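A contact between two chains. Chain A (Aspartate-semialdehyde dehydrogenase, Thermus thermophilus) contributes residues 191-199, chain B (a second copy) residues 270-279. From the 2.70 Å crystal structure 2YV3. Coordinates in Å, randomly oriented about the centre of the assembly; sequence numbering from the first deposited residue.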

ATOM      1  N   VAL A 191       4.106  -3.526   7.248  1.00 19.68           N
ATOM      2  CA  VAL A 191       2.820  -3.756   6.628  1.00 20.29           C
ATOM      3  C   VAL A 191       2.562  -5.251   6.670  1.00 20.28           C
ATOM      4  O   VAL A 191       3.495  -6.045   6.550  1.00 23.44           O
ATOM      5  CB  VAL A 191       2.761  -3.170   5.174  1.00 22.32           C
ATOM      6  CG1 VAL A 191       2.963  -1.671   5.236  1.00  1.00           C
ATOM      7  CG2 VAL A 191       3.801  -3.830   4.255  1.00 20.27           C
ATOM      8  N   ILE A 192       1.300  -5.624   6.864  1.00 15.76           N
ATOM      9  CA  ILE A 192       0.900  -7.031   6.981  1.00  9.57           C
ATOM     10  C   ILE A 192       0.011  -7.376   5.806  1.00 12.38           C
ATOM     11  O   ILE A 192      -1.137  -6.964   5.775  1.00 20.76           O
ATOM     12  CB  ILE A 192       0.074  -7.262   8.289  1.00  7.21           C
ATOM     13  CG1 ILE A 192       0.782  -6.624   9.477  1.00  2.71           C
ATOM     14  CG2 ILE A 192      -0.054  -8.739   8.596  1.00 10.28           C
ATOM     15  CD1 ILE A 192      -0.140  -6.184  10.529  1.00 10.67           C
ATOM     16  N   PRO A 193       0.521  -8.133   4.819  1.00 19.06           N
ATOM     17  CA  PRO A 193      -0.324  -8.483   3.672  1.00 17.48           C
ATOM     18  C   PRO A 193      -1.337  -9.538   4.133  1.00 21.82           C
ATOM     19  O   PRO A 193      -1.538 -10.570   3.506  1.00 11.80           O
ATOM     20  CB  PRO A 193       0.686  -9.018   2.670  1.00  9.31           C
ATOM     21  CG  PRO A 193       1.666  -9.696   3.559  1.00 14.71           C
ATOM     22  CD  PRO A 193       1.862  -8.725   4.677  1.00  9.73           C
ATOM     23  N   HIS A 194      -1.982  -9.246   5.248  1.00 21.13           N
ATOM     24  CA  HIS A 194      -2.931 -10.164   5.821  1.00 29.12           C
ATOM     25  C   HIS A 194      -3.994  -9.422   6.630  1.00 30.82           C
ATOM     26  O   HIS A 194      -3.729  -8.934   7.718  1.00 37.28           O
ATOM     27  CB  HIS A 194      -2.155 -11.148   6.704  1.00 32.54           C
ATOM     28  CG  HIS A 194      -2.996 -12.221   7.323  1.00 30.21           C
ATOM     29  ND1 HIS A 194      -2.452 -13.241   8.076  1.00 32.31           N
ATOM     30  CD2 HIS A 194      -4.336 -12.415   7.339  1.00 21.41           C
ATOM     31  CE1 HIS A 194      -3.422 -14.013   8.531  1.00 34.51           C
ATOM     32  NE2 HIS A 194      -4.575 -13.535   8.098  1.00 26.97           N
ATOM     33  N   ILE A 195      -5.203  -9.314   6.098  1.00 35.05           N
ATOM     34  CA  ILE A 195      -6.237  -8.634   6.857  1.00 36.45           C
ATOM     35  C   ILE A 195      -7.168  -9.626   7.528  1.00 35.88           C
ATOM     36  O   ILE A 195      -7.280  -9.619   8.752  1.00 31.13           O
ATOM     37  CB  ILE A 195      -7.050  -7.646   5.990  1.00 45.73           C
ATOM     38  CG1 ILE A 195      -6.196  -6.407   5.676  1.00 33.57           C
ATOM     39  CG2 ILE A 195      -8.335  -7.228   6.728  1.00 46.40           C
ATOM     40  CD1 ILE A 195      -5.782  -5.594   6.901  1.00 22.72           C
ATOM     41  N   ASP A 196      -7.813 -10.500   6.762  1.00 34.87           N
ATOM     42  CA  ASP A 196      -8.726 -11.448   7.406  1.00 46.55           C
ATOM     43  C   ASP A 196      -8.396 -12.947   7.400  1.00 41.30           C
ATOM     44  O   ASP A 196      -7.255 -13.348   7.642  1.00 43.63           O
ATOM     45  CB  ASP A 196     -10.147 -11.248   6.881  1.00 48.07           C
ATOM     46  CG  ASP A 196     -11.163 -11.355   7.975  1.00 45.47           C
ATOM     47  OD1 ASP A 196     -10.929 -10.714   9.017  1.00 48.51           O
ATOM     48  OD2 ASP A 196     -12.176 -12.064   7.809  1.00 47.16           O
ATOM     49  N   ALA A 197      -9.412 -13.769   7.144  1.00 37.76           N
ATOM     50  CA  ALA A 197      -9.257 -15.225   7.133  1.00 33.74           C
ATOM     51  C   ALA A 197      -8.921 -15.760   5.744  1.00 31.98           C
ATOM     52  O   ALA A 197      -9.550 -15.384   4.769  1.00 32.25           O
ATOM     53  CB  ALA A 197     -10.544 -15.877   7.645  1.00 28.52           C
ATOM     54  N   PHE A 198      -7.931 -16.641   5.665  1.00 32.96           N
ATOM     55  CA  PHE A 198      -7.519 -17.217   4.390  1.00 27.51           C
ATOM     56  C   PHE A 198      -8.487 -18.270   3.949  1.00 24.46           C
ATOM     57  O   PHE A 198      -8.825 -19.164   4.708  1.00 28.32           O
ATOM     58  CB  PHE A 198      -6.115 -17.838   4.489  1.00 22.37           C
ATOM     59  CG  PHE A 198      -5.013 -16.830   4.470  1.00 14.01           C
ATOM     60  CD1 PHE A 198      -4.556 -16.312   3.272  1.00 16.46           C
ATOM     61  CD2 PHE A 198      -4.487 -16.341   5.652  1.00  3.02           C
ATOM     62  CE1 PHE A 198      -3.586 -15.306   3.250  1.00 19.45           C
ATOM     63  CE2 PHE A 198      -3.525 -15.349   5.643  1.00 14.13           C
ATOM     64  CZ  PHE A 198      -3.072 -14.824   4.436  1.00 20.39           C
ATOM     65  N   GLN A 199      -8.938 -18.154   2.708  1.00 30.19           N
ATOM     66  CA  GLN A 199      -9.871 -19.114   2.146  1.00 31.08           C
ATOM     67  C   GLN A 199      -9.086 -20.100   1.305  1.00 32.35           C
ATOM     68  O   GLN A 199      -7.854 -20.068   1.303  1.00 34.11           O
ATOM     69  CB  GLN A 199     -10.898 -18.412   1.280  1.00 30.44           C
ATOM     70  CG  GLN A 199     -12.304 -18.778   1.631  1.00 32.12           C
ATOM     71  CD  GLN A 199     -13.034 -17.611   2.215  1.00 39.14           C
ATOM     72  OE1 GLN A 199     -12.523 -16.939   3.113  1.00 25.01           O
ATOM     73  NE2 GLN A 199     -14.240 -17.350   1.712  1.00 37.87           N
TER
ATOM     74  N   GLU B 270       3.086 -19.315   3.718  1.00 36.93           N
ATOM     75  CA  GLU B 270       2.239 -20.225   4.484  1.00 34.26           C
ATOM     76  C   GLU B 270       1.130 -19.447   5.194  1.00 30.59           C
ATOM     77  O   GLU B 270       1.337 -18.894   6.274  1.00 18.26           O
ATOM     78  CB  GLU B 270       3.058 -21.005   5.526  1.00 42.92           C
ATOM     79  CG  GLU B 270       4.268 -21.765   4.969  1.00 49.91           C
ATOM     80  CD  GLU B 270       3.939 -22.604   3.745  1.00 57.04           C
ATOM     81  OE1 GLU B 270       3.060 -23.497   3.858  1.00 60.90           O
ATOM     82  OE2 GLU B 270       4.556 -22.356   2.672  1.00 48.07           O
ATOM     83  N   PRO B 271      -0.057 -19.370   4.571  1.00 36.30           N
ATOM     84  CA  PRO B 271      -1.231 -18.670   5.117  1.00 35.94           C
ATOM     85  C   PRO B 271      -1.626 -19.170   6.509  1.00 35.05           C
ATOM     86  O   PRO B 271      -1.747 -18.370   7.444  1.00 30.51           O
ATOM     87  CB  PRO B 271      -2.313 -18.958   4.085  1.00 39.74           C
ATOM     88  CG  PRO B 271      -1.534 -18.991   2.799  1.00 34.10           C
ATOM     89  CD  PRO B 271      -0.291 -19.784   3.173  1.00 33.94           C
ATOM     90  N   GLU B 272      -1.819 -20.488   6.632  1.00 31.60           N
ATOM     91  CA  GLU B 272      -2.200 -21.126   7.902  1.00 33.50           C
ATOM     92  C   GLU B 272      -1.240 -20.741   9.031  1.00 32.98           C
ATOM     93  O   GLU B 272      -1.559 -20.866  10.216  1.00 22.21           O
ATOM     94  CB  GLU B 272      -2.161 -22.657   7.802  1.00 35.88           C
ATOM     95  CG  GLU B 272      -3.067 -23.347   6.791  1.00 44.71           C
ATOM     96  CD  GLU B 272      -3.054 -24.881   6.975  1.00 55.26           C
ATOM     97  OE1 GLU B 272      -3.834 -25.393   7.820  1.00 51.67           O
ATOM     98  OE2 GLU B 272      -2.248 -25.577   6.299  1.00 40.58           O
ATOM     99  N   ALA B 273      -0.050 -20.291   8.662  1.00 35.57           N
ATOM    100  CA  ALA B 273       0.938 -19.921   9.661  1.00 42.59           C
ATOM    101  C   ALA B 273       1.185 -18.412   9.753  1.00 41.25           C
ATOM    102  O   ALA B 273       2.089 -17.970  10.462  1.00 46.98           O
ATOM    103  CB  ALA B 273       2.243 -20.653   9.371  1.00 38.74           C
ATOM    104  N   LYS B 274       0.373 -17.614   9.066  1.00 35.79           N
ATOM    105  CA  LYS B 274       0.580 -16.171   9.099  1.00 32.13           C
ATOM    106  C   LYS B 274       2.028 -15.968   8.678  1.00 23.67           C
ATOM    107  O   LYS B 274       2.810 -15.311   9.353  1.00 33.80           O
ATOM    108  CB  LYS B 274       0.355 -15.626  10.515  1.00 37.66           C
ATOM    109  CG  LYS B 274      -1.115 -15.603  10.959  1.00 35.26           C
ATOM    110  CD  LYS B 274      -1.286 -14.890  12.306  1.00 29.31           C
ATOM    111  CE  LYS B 274      -2.229 -15.669  13.217  1.00 38.56           C
ATOM    112  NZ  LYS B 274      -3.434 -16.202  12.472  1.00 39.62           N
ATOM    113  N   ARG B 275       2.363 -16.564   7.545  1.00 20.10           N
ATOM    114  CA  ARG B 275       3.693 -16.529   6.988  1.00 11.31           C
ATOM    115  C   ARG B 275       3.641 -15.896   5.594  1.00 14.37           C
ATOM    116  O   ARG B 275       3.197 -16.529   4.657  1.00 19.07           O
ATOM    117  CB  ARG B 275       4.200 -17.973   6.916  1.00 15.10           C
ATOM    118  CG  ARG B 275       5.642 -18.155   6.536  1.00 24.82           C
ATOM    119  CD  ARG B 275       5.988 -19.634   6.340  1.00 19.64           C
ATOM    120  NE  ARG B 275       5.848 -20.416   7.569  1.00 19.85           N
ATOM    121  CZ  ARG B 275       6.160 -21.710   7.691  1.00 34.00           C
ATOM    122  NH1 ARG B 275       6.639 -22.395   6.656  1.00 26.86           N
ATOM    123  NH2 ARG B 275       5.983 -22.326   8.853  1.00 29.95           N
ATOM    124  N   TYR B 276       4.078 -14.640   5.476  1.00 13.86           N
ATOM    125  CA  TYR B 276       4.125 -13.892   4.205  1.00 16.40           C
ATOM    126  C   TYR B 276       5.161 -12.789   4.422  1.00 17.93           C
ATOM    127  O   TYR B 276       5.502 -12.507   5.562  1.00 20.73           O
ATOM    128  CB  TYR B 276       2.760 -13.277   3.882  1.00  9.07           C
ATOM    129  CG  TYR B 276       1.981 -13.023   5.126  1.00 14.13           C
ATOM    130  CD1 TYR B 276       2.391 -12.052   6.037  1.00 15.59           C
ATOM    131  CD2 TYR B 276       0.918 -13.837   5.465  1.00  7.88           C
ATOM    132  CE1 TYR B 276       1.772 -11.914   7.251  1.00 10.87           C
ATOM    133  CE2 TYR B 276       0.288 -13.706   6.682  1.00 19.25           C
ATOM    134  CZ  TYR B 276       0.723 -12.749   7.570  1.00 14.66           C
ATOM    135  OH  TYR B 276       0.126 -12.663   8.792  1.00 23.87           O
ATOM    136  N   PRO B 277       5.668 -12.155   3.339  1.00 22.94           N
ATOM    137  CA  PRO B 277       6.672 -11.086   3.438  1.00 15.79           C
ATOM    138  C   PRO B 277       6.233  -9.907   4.332  1.00 17.29           C
ATOM    139  O   PRO B 277       5.053  -9.580   4.431  1.00 11.22           O
ATOM    140  CB  PRO B 277       6.868 -10.652   1.980  1.00 14.22           C
ATOM    141  CG  PRO B 277       6.417 -11.827   1.172  1.00 12.83           C
ATOM    142  CD  PRO B 277       5.204 -12.285   1.943  1.00 22.67           C
ATOM    143  N   MET B 278       7.204  -9.285   4.986  1.00 19.34           N
ATOM    144  CA  MET B 278       6.957  -8.146   5.859  1.00 20.64           C
ATOM    145  C   MET B 278       8.226  -7.299   5.947  1.00 14.70           C
ATOM    146  O   MET B 278       9.322  -7.812   6.149  1.00 10.50           O
ATOM    147  CB  MET B 278       6.556  -8.602   7.275  1.00 27.54           C
ATOM    148  CG  MET B 278       5.297  -9.462   7.356  1.00 30.51           C
ATOM    149  SD  MET B 278       4.376  -9.321   8.918  1.00 17.83           S
ATOM    150  CE  MET B 278       5.367 -10.234   9.942  1.00 18.37           C
ATOM    151  N   PRO B 279       8.091  -5.987   5.747  1.00 19.93           N
ATOM    152  CA  PRO B 279       9.236  -5.075   5.821  1.00 14.41           C
ATOM    153  C   PRO B 279      10.084  -5.463   7.018  1.00 23.72           C
ATOM    154  O   PRO B 279      11.303  -5.633   6.921  1.00 25.99           O
ATOM    155  CB  PRO B 279       8.558  -3.736   5.997  1.00 23.42           C
ATOM    156  CG  PRO B 279       7.337  -3.886   5.037  1.00 19.53           C
ATOM    157  CD  PRO B 279       6.905  -5.329   5.166  1.00 12.59           C
TER

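Two irregular stretches, neither with regular helix or strand, run antiparallel past each other, V191(A) beside M278(B) at one end and F198(A) beside P271(B) at the other. Together they bury 476 Å². With no backbone hydrogen bonds between them, the fit rests on side-chain shape and one polar link.

The principal bump is Y276(B), which has the largest covered area of any residue here, 77 Å². Its CA-to-CB bond points toward chain A, and its ring enters a hollow lined by I192(A), P193(A), H194(A) and F198(A). P193(A) CG lies 3.5 Å from Y276(B) CD1, I192(A) CG2 is 3.9 Å from Y276(B) CE1, and F198(A) CZ is 4.2 Å from Y276(B) CE2. None of these neighbours sits squarely over the tyrosine face; they approach obliquely, so the ring is wedged among them rather than stacked. The chi1 of 27° lies between the usual wells. A tyrosine suits this place because its flat apolar body fills the hollow while its hydroxyl carries a polar group to the far end.

There the hydroxyl finds H194(A). The distance from H194(A) ND1 to Y276(B) OH is 2.7 Å, a hydrogen bond in which either atom could be the donor, and it is the only one across the contact. The hydroxyl meets the imidazole at its edge, near the ring plane, where the nitrogen's bonding direction lies. The two rings meet rim to rim, with centroids 5.1 Å apart and planes at 85°, an arrangement that permits the link without face stacking. The histidine, with chi1 in t, is also held from its own chain by a weak hydrogen bond from H194(A) NE2 to D196(A) O at 2.7 Å. Both imidazole nitrogens are thus engaged. The aliphatic part of K274(B) adds to the same edge, with H194(A) CE1 3.7 Å from K274(B) CG, a modest use of a lysine that is otherwise exposed.

At one end, F198(A) offers a flat surface and P271(B) a compact knob. P271(B) CB stands 3.6 Å from the centroid of the F198(A) ring, 18° off the ring normal, a CH-pi contact over the face; the closest pair, F198(A) CG and P271(B) CB, is 3.5 Å apart. Proline's rigid ring presents C-H groups to the aromatic surface without a long chain to order.

At the other end the residues are buried, and apolar side chains pack against one another and against backbone carbonyls. V191(A), with chi1 in m, places CG2 3.6 Å from P279(B) CD, a small branched side chain against a proline ring. Between this pair and the tyrosine, P193(A) CD rests 3.3 Å from P277(B) O, and the CG of M278(B) lies 3.9 Å from V191(A) O, so ring and thioether side chain each settle against the opposing backbone.

The rule is economical: prolines supply rigid bumps and walls, one tyrosine fills the central hollow, and a histidine answers its hydroxyl.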